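Long-range contact in protein yahD a copper inducible hydrolase (Lactococcus lactis subsp. lactis, PDB 3OG9), which is a copper-inducible alpha/beta hydrolase that binds D-malate in its pocket and probably acts as a hydrolase: residues K14-G26 with L99-G112. Numbering follows the deposited sequence.
Sequences KDLAPLLLLHSTG and LDVHKMIAIGYSNG. With MLT (D-malate), chain C.
Ile105 N donates to Pro18 O at 2.9 Å with 167° at the hydrogen, and Met104 CA adds a weaker CA-H...O contact to the same oxygen. The exchange continues along parallel strands 19-22 and 105-109: Leu20 N bonds to Ile105 O, Ile107 N to Leu20 O, Leu22 N to Ile107 O, and Tyr109 N, at 3.2 Å, to Leu22 O, which Gly108 CA also approaches in a weaker CA-H...O contact. On one face, beneath helix 33-39, Leu21 and Ile107 lie side by side. A chi1 of -46° sets Leu21 CG anti to its carbonyl carbon and lets CD2 lean onto Ile107 CB at 3.9 Å. On the face carrying Leu20 and Leu22, covered by helix 76-97, Leu20 CB rests on Met104 SD. The two strands are neighbours at the centre of the alpha/beta-hydrolase sheet, and 105-109 runs into helix 111-121 through a sharp turn, consistent with a GxSxG nucleophile elbow bearing Ser110. Here Gly112, having no side chain, lets the start of the helix come close to the backbone of Leu22 and His23. Ser24 CB approaches the Tyr109 ring obliquely, 3.6 Å from CD2, while Ser110 CB sits over one ring face, offset toward the rim, and Tyr109 OH bonds to His191 O and Leu193 N. With an alanine here, both serines would probably lose the ring they pack against, and His191 O and Leu193 N their hydroxyl partner. Beyond the elbow, D-malate is held from both segments: Thr25 OG1 donates to O5 at 2.7 Å, and Asn111 ND2 to O2 at 2.9 Å. Tyr60 N fixes the other end of the Asn111 amide through OD1, and Ser110 OG is hydrogen-bonded to His191 NE2.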
loop_
_atom_site.group_PDB
_atom_site.type_symbol
_atom_site.label_atom_id
_atom_site.label_comp_id
_atom_site.label_asym_id
_atom_site.label_seq_id
_atom_site.Cartn_x
_atom_site.Cartn_y
_atom_site.Cartn_z
ATOM N N LYS A 14 -17.943 -0.260 13.670
ATOM C CA LYS A 14 -17.214 0.958 14.046
ATOM C C LYS A 14 -16.017 0.786 15.001
ATOM O O LYS A 14 -15.111 1.604 14.959
ATOM C CB LYS A 14 -18.175 2.033 14.595
ATOM C CG LYS A 14 -18.802 1.691 15.937
ATOM C CD LYS A 14 -19.644 2.857 16.489
ATOM C CE LYS A 14 -18.774 3.968 17.046
ATOM N NZ LYS A 14 -18.175 3.638 18.399
ATOM N N ASP A 15 -16.012 -0.246 15.851
ATOM C CA ASP A 15 -14.928 -0.389 16.850
ATOM C C ASP A 15 -13.689 -1.111 16.299
ATOM O O ASP A 15 -12.645 -1.156 16.969
ATOM C CB ASP A 15 -15.433 -1.077 18.137
ATOM C CG ASP A 15 -16.603 -0.342 18.787
ATOM O OD1 ASP A 15 -17.741 -0.811 18.670
ATOM O OD2 ASP A 15 -16.404 0.716 19.412
ATOM N N LEU A 16 -13.807 -1.666 15.088
ATOM C CA LEU A 16 -12.710 -2.399 14.463
ATOM C C LEU A 16 -11.802 -1.457 13.670
ATOM O O LEU A 16 -12.259 -0.413 13.168
ATOM C CB LEU A 16 -13.258 -3.475 13.536
ATOM C CG LEU A 16 -13.290 -4.932 13.987
ATOM C CD1 LEU A 16 -13.610 -5.087 15.471
ATOM C CD2 LEU A 16 -14.252 -5.775 13.127
ATOM N N ALA A 17 -10.533 -1.836 13.563
ATOM C CA ALA A 17 -9.512 -1.048 12.859
ATOM C C ALA A 17 -9.883 -0.790 11.400
ATOM O O ALA A 17 -10.319 -1.696 10.691
ATOM C CB ALA A 17 -8.169 -1.755 12.930
ATOM N N PRO A 18 -9.701 0.452 10.949
ATOM C CA PRO A 18 -10.093 0.792 9.596
ATOM C C PRO A 18 -9.061 0.282 8.598
ATOM O O PRO A 18 -7.864 0.159 8.928
ATOM C CB PRO A 18 -10.120 2.321 9.626
ATOM C CG PRO A 18 -9.051 2.679 10.631
ATOM C CD PRO A 18 -9.141 1.602 11.682
ATOM N N LEU A 19 -9.528 -0.017 7.393
ATOM C CA LEU A 19 -8.648 -0.420 6.293
ATOM C C LEU A 19 -8.554 0.722 5.312
ATOM O O LEU A 19 -9.584 1.294 4.944
ATOM C CB LEU A 19 -9.234 -1.652 5.576
ATOM C CG LEU A 19 -9.735 -2.776 6.485
ATOM C CD1 LEU A 19 -10.381 -3.826 5.623
ATOM C CD2 LEU A 19 -8.604 -3.366 7.374
ATOM N N LEU A 20 -7.336 1.076 4.887
ATOM C CA LEU A 20 -7.166 2.037 3.765
ATOM C C LEU A 20 -6.761 1.246 2.518
ATOM O O LEU A 20 -5.719 0.609 2.518
ATOM C CB LEU A 20 -6.053 3.065 4.072
ATOM C CG LEU A 20 -5.746 4.058 2.928
ATOM C CD1 LEU A 20 -6.938 5.002 2.740
ATOM C CD2 LEU A 20 -4.423 4.875 3.127
ATOM N N LEU A 21 -7.570 1.275 1.462
ATOM C CA LEU A 21 -7.262 0.495 0.266
ATOM C C LEU A 21 -6.672 1.369 -0.818
ATOM O O LEU A 21 -7.182 2.465 -1.085
ATOM C CB LEU A 21 -8.539 -0.187 -0.293
ATOM C CG LEU A 21 -9.428 -0.897 0.708
ATOM C CD1 LEU A 21 -10.537 -1.614 -0.060
ATOM C CD2 LEU A 21 -8.642 -1.856 1.679
ATOM N N LEU A 22 -5.619 0.860 -1.451
ATOM C CA LEU A 22 -4.935 1.585 -2.500
ATOM C C LEU A 22 -4.776 0.650 -3.677
ATOM O O LEU A 22 -4.230 -0.441 -3.541
ATOM C CB LEU A 22 -3.593 2.120 -1.989
ATOM C CG LEU A 22 -3.703 3.039 -0.761
ATOM C CD1 LEU A 22 -2.358 3.269 -0.146
ATOM C CD2 LEU A 22 -4.352 4.382 -1.168
ATOM N N HIS A 23 -5.296 1.089 -4.817
ATOM C CA HIS A 23 -5.385 0.268 -6.056
ATOM C C HIS A 23 -4.092 0.195 -6.878
ATOM O O HIS A 23 -3.156 0.969 -6.648
ATOM C CB HIS A 23 -6.547 0.797 -6.944
ATOM C CG HIS A 23 -6.366 2.217 -7.414
ATOM N ND1 HIS A 23 -5.474 2.567 -8.409
ATOM C CD2 HIS A 23 -6.944 3.373 -7.010
ATOM C CE1 HIS A 23 -5.519 3.874 -8.602
ATOM N NE2 HIS A 23 -6.410 4.384 -7.775
ATOM N N SER A 24 -4.035 -0.750 -7.826
ATOM C CA SER A 24 -2.897 -0.856 -8.735
ATOM C C SER A 24 -3.061 0.126 -9.881
ATOM O O SER A 24 -4.078 0.787 -10.003
ATOM C CB SER A 24 -2.828 -2.279 -9.335
ATOM O OG SER A 24 -4.028 -2.513 -10.072
ATOM N N THR A 25 -2.064 0.177 -10.768
ATOM C CA THR A 25 -2.171 0.998 -11.967
ATOM C C THR A 25 -3.356 0.535 -12.769
ATOM O O THR A 25 -3.515 -0.662 -13.040
ATOM C CB THR A 25 -0.891 0.891 -12.822
ATOM O OG1 THR A 25 0.222 1.383 -12.072
ATOM C CG2 THR A 25 -1.007 1.725 -14.105
ATOM N N GLY A 26 -4.195 1.488 -13.144
ATOM C CA GLY A 26 -5.379 1.196 -13.928
ATOM C C GLY A 26 -6.558 0.771 -13.073
ATOM O O GLY A 26 -7.635 0.558 -13.608
ATOM N N LEU A 99 -12.751 7.770 11.905
ATOM C CA LEU A 99 -11.800 6.672 11.885
ATOM C C LEU A 99 -10.535 7.148 12.586
ATOM O O LEU A 99 -10.221 8.333 12.577
ATOM C CB LEU A 99 -11.496 6.266 10.430
ATOM C CG LEU A 99 -12.705 6.119 9.483
ATOM C CD1 LEU A 99 -12.283 5.735 8.035
ATOM C CD2 LEU A 99 -13.694 5.102 10.039
ATOM N N ASP A 100 -9.832 6.209 13.206
ATOM C CA ASP A 100 -8.551 6.450 13.874
ATOM C C ASP A 100 -7.394 6.016 12.971
ATOM O O ASP A 100 -7.230 4.833 12.708
ATOM C CB ASP A 100 -8.513 5.627 15.151
ATOM C CG ASP A 100 -9.480 6.145 16.190
ATOM O OD1 ASP A 100 -9.674 7.389 16.247
ATOM O OD2 ASP A 100 -10.045 5.312 16.928
ATOM N N VAL A 101 -6.616 6.991 12.511
ATOM C CA VAL A 101 -5.510 6.753 11.591
ATOM C C VAL A 101 -4.454 5.847 12.238
ATOM O O VAL A 101 -3.916 4.949 11.579
ATOM C CB VAL A 101 -4.931 8.095 11.110
ATOM C CG1 VAL A 101 -3.687 7.897 10.301
ATOM C CG2 VAL A 101 -5.986 8.831 10.275
ATOM N N HIS A 102 -4.199 6.030 13.538
ATOM C CA HIS A 102 -3.199 5.188 14.221
ATOM C C HIS A 102 -3.582 3.687 14.279
ATOM O O HIS A 102 -2.748 2.850 14.621
ATOM C CB HIS A 102 -2.912 5.726 15.628
ATOM C CG HIS A 102 -4.019 5.463 16.598
ATOM N ND1 HIS A 102 -5.104 6.303 16.742
ATOM C CD2 HIS A 102 -4.227 4.432 17.449
ATOM C CE1 HIS A 102 -5.929 5.796 17.638
ATOM N NE2 HIS A 102 -5.416 4.664 18.083
ATOM N N LYS A 103 -4.847 3.367 14.006
ATOM C CA LYS A 103 -5.307 1.973 13.992
ATOM C C LYS A 103 -5.352 1.414 12.568
ATOM O O LYS A 103 -5.593 0.225 12.364
ATOM C CB LYS A 103 -6.712 1.849 14.583
ATOM C CG LYS A 103 -6.838 2.229 16.059
ATOM C CD LYS A 103 -8.281 1.968 16.598
ATOM C CE LYS A 103 -8.639 0.469 16.655
ATOM N NZ LYS A 103 -10.104 0.187 16.966
ATOM N N MET A 104 -5.138 2.292 11.592
ATOM C CA MET A 104 -5.321 1.969 10.190
ATOM C C MET A 104 -4.402 0.855 9.659
ATOM O O MET A 104 -3.191 0.795 9.945
ATOM C CB MET A 104 -5.174 3.255 9.370
ATOM C CG MET A 104 -5.904 3.259 8.072
ATOM S SD MET A 104 -6.123 5.002 7.525
ATOM C CE MET A 104 -7.765 5.449 8.075
ATOM N N ILE A 105 -5.015 -0.032 8.878
ATOM C CA ILE A 105 -4.312 -1.120 8.207
ATOM C C ILE A 105 -4.373 -0.776 6.723
ATOM O O ILE A 105 -5.448 -0.739 6.150
ATOM C CB ILE A 105 -4.977 -2.456 8.444
ATOM C CG1 ILE A 105 -4.983 -2.818 9.940
ATOM C CG2 ILE A 105 -4.267 -3.595 7.641
ATOM C CD1 ILE A 105 -6.015 -3.951 10.217
ATOM N N ALA A 106 -3.222 -0.484 6.128
ATOM C CA ALA A 106 -3.161 -0.224 4.687
ATOM C C ALA A 106 -3.082 -1.526 3.963
ATOM O O ALA A 106 -2.291 -2.410 4.345
ATOM C CB ALA A 106 -1.944 0.652 4.306
ATOM N N ILE A 107 -3.923 -1.645 2.931
ATOM C CA ILE A 107 -3.937 -2.808 2.034
ATOM C C ILE A 107 -3.800 -2.253 0.626
ATOM O O ILE A 107 -4.673 -1.526 0.152
ATOM C CB ILE A 107 -5.250 -3.636 2.158
ATOM C CG1 ILE A 107 -5.473 -4.112 3.619
ATOM C CG2 ILE A 107 -5.183 -4.858 1.199
ATOM C CD1 ILE A 107 -6.818 -4.805 3.860
ATOM N N GLY A 108 -2.680 -2.548 -0.024
ATOM C CA GLY A 108 -2.420 -2.002 -1.348
ATOM C C GLY A 108 -1.984 -3.094 -2.289
ATOM O O GLY A 108 -1.473 -4.157 -1.869
ATOM N N TYR A 109 -2.156 -2.835 -3.571
ATOM C CA TYR A 109 -1.698 -3.764 -4.588
ATOM C C TYR A 109 -0.868 -2.957 -5.596
ATOM O O TYR A 109 -1.348 -1.950 -6.107
ATOM C CB TYR A 109 -2.910 -4.404 -5.251
ATOM C CG TYR A 109 -2.623 -5.236 -6.493
ATOM C CD1 TYR A 109 -1.435 -5.960 -6.624
ATOM C CD2 TYR A 109 -3.556 -5.291 -7.532
ATOM C CE1 TYR A 109 -1.180 -6.733 -7.766
ATOM C CE2 TYR A 109 -3.318 -6.057 -8.673
ATOM C CZ TYR A 109 -2.126 -6.755 -8.787
ATOM O OH TYR A 109 -1.900 -7.504 -9.922
ATOM N N SER A 110 0.369 -3.392 -5.840
ATOM C CA SER A 110 1.245 -2.770 -6.865
ATOM C C SER A 110 1.421 -1.254 -6.646
ATOM O O SER A 110 1.863 -0.835 -5.579
ATOM C CB SER A 110 0.687 -3.107 -8.251
ATOM O OG SER A 110 1.684 -2.958 -9.259
ATOM N N ASN A 111 1.029 -0.412 -7.610
ATOM C CA ASN A 111 1.119 1.059 -7.395
ATOM C C ASN A 111 0.645 1.543 -6.002
ATOM O O ASN A 111 1.385 2.249 -5.290
ATOM C CB ASN A 111 0.381 1.798 -8.526
ATOM C CG ASN A 111 0.676 3.291 -8.566
ATOM O OD1 ASN A 111 -0.233 4.098 -8.728
ATOM N ND2 ASN A 111 1.956 3.662 -8.492
ATOM N N GLY A 112 -0.574 1.166 -5.595
ATOM C CA GLY A 112 -1.072 1.564 -4.245
ATOM C C GLY A 112 -0.204 1.047 -3.080
ATOM O O GLY A 112 0.021 1.748 -2.095
HETATM C C1 MLT C . 4.578 1.816 -9.725
HETATM O O1 MLT C . 4.378 2.763 -10.533
HETATM O O2 MLT C . 4.225 1.917 -8.525
HETATM C C2 MLT C . 5.273 0.554 -10.189
HETATM O O3 MLT C . 5.682 0.645 -11.542
HETATM C C3 MLT C . 4.401 -0.683 -9.969
HETATM C C4 MLT C . 3.164 -0.710 -10.835
HETATM O O4 MLT C . 2.792 -1.824 -11.263
HETATM O O5 MLT C . 2.483 0.306 -11.132
#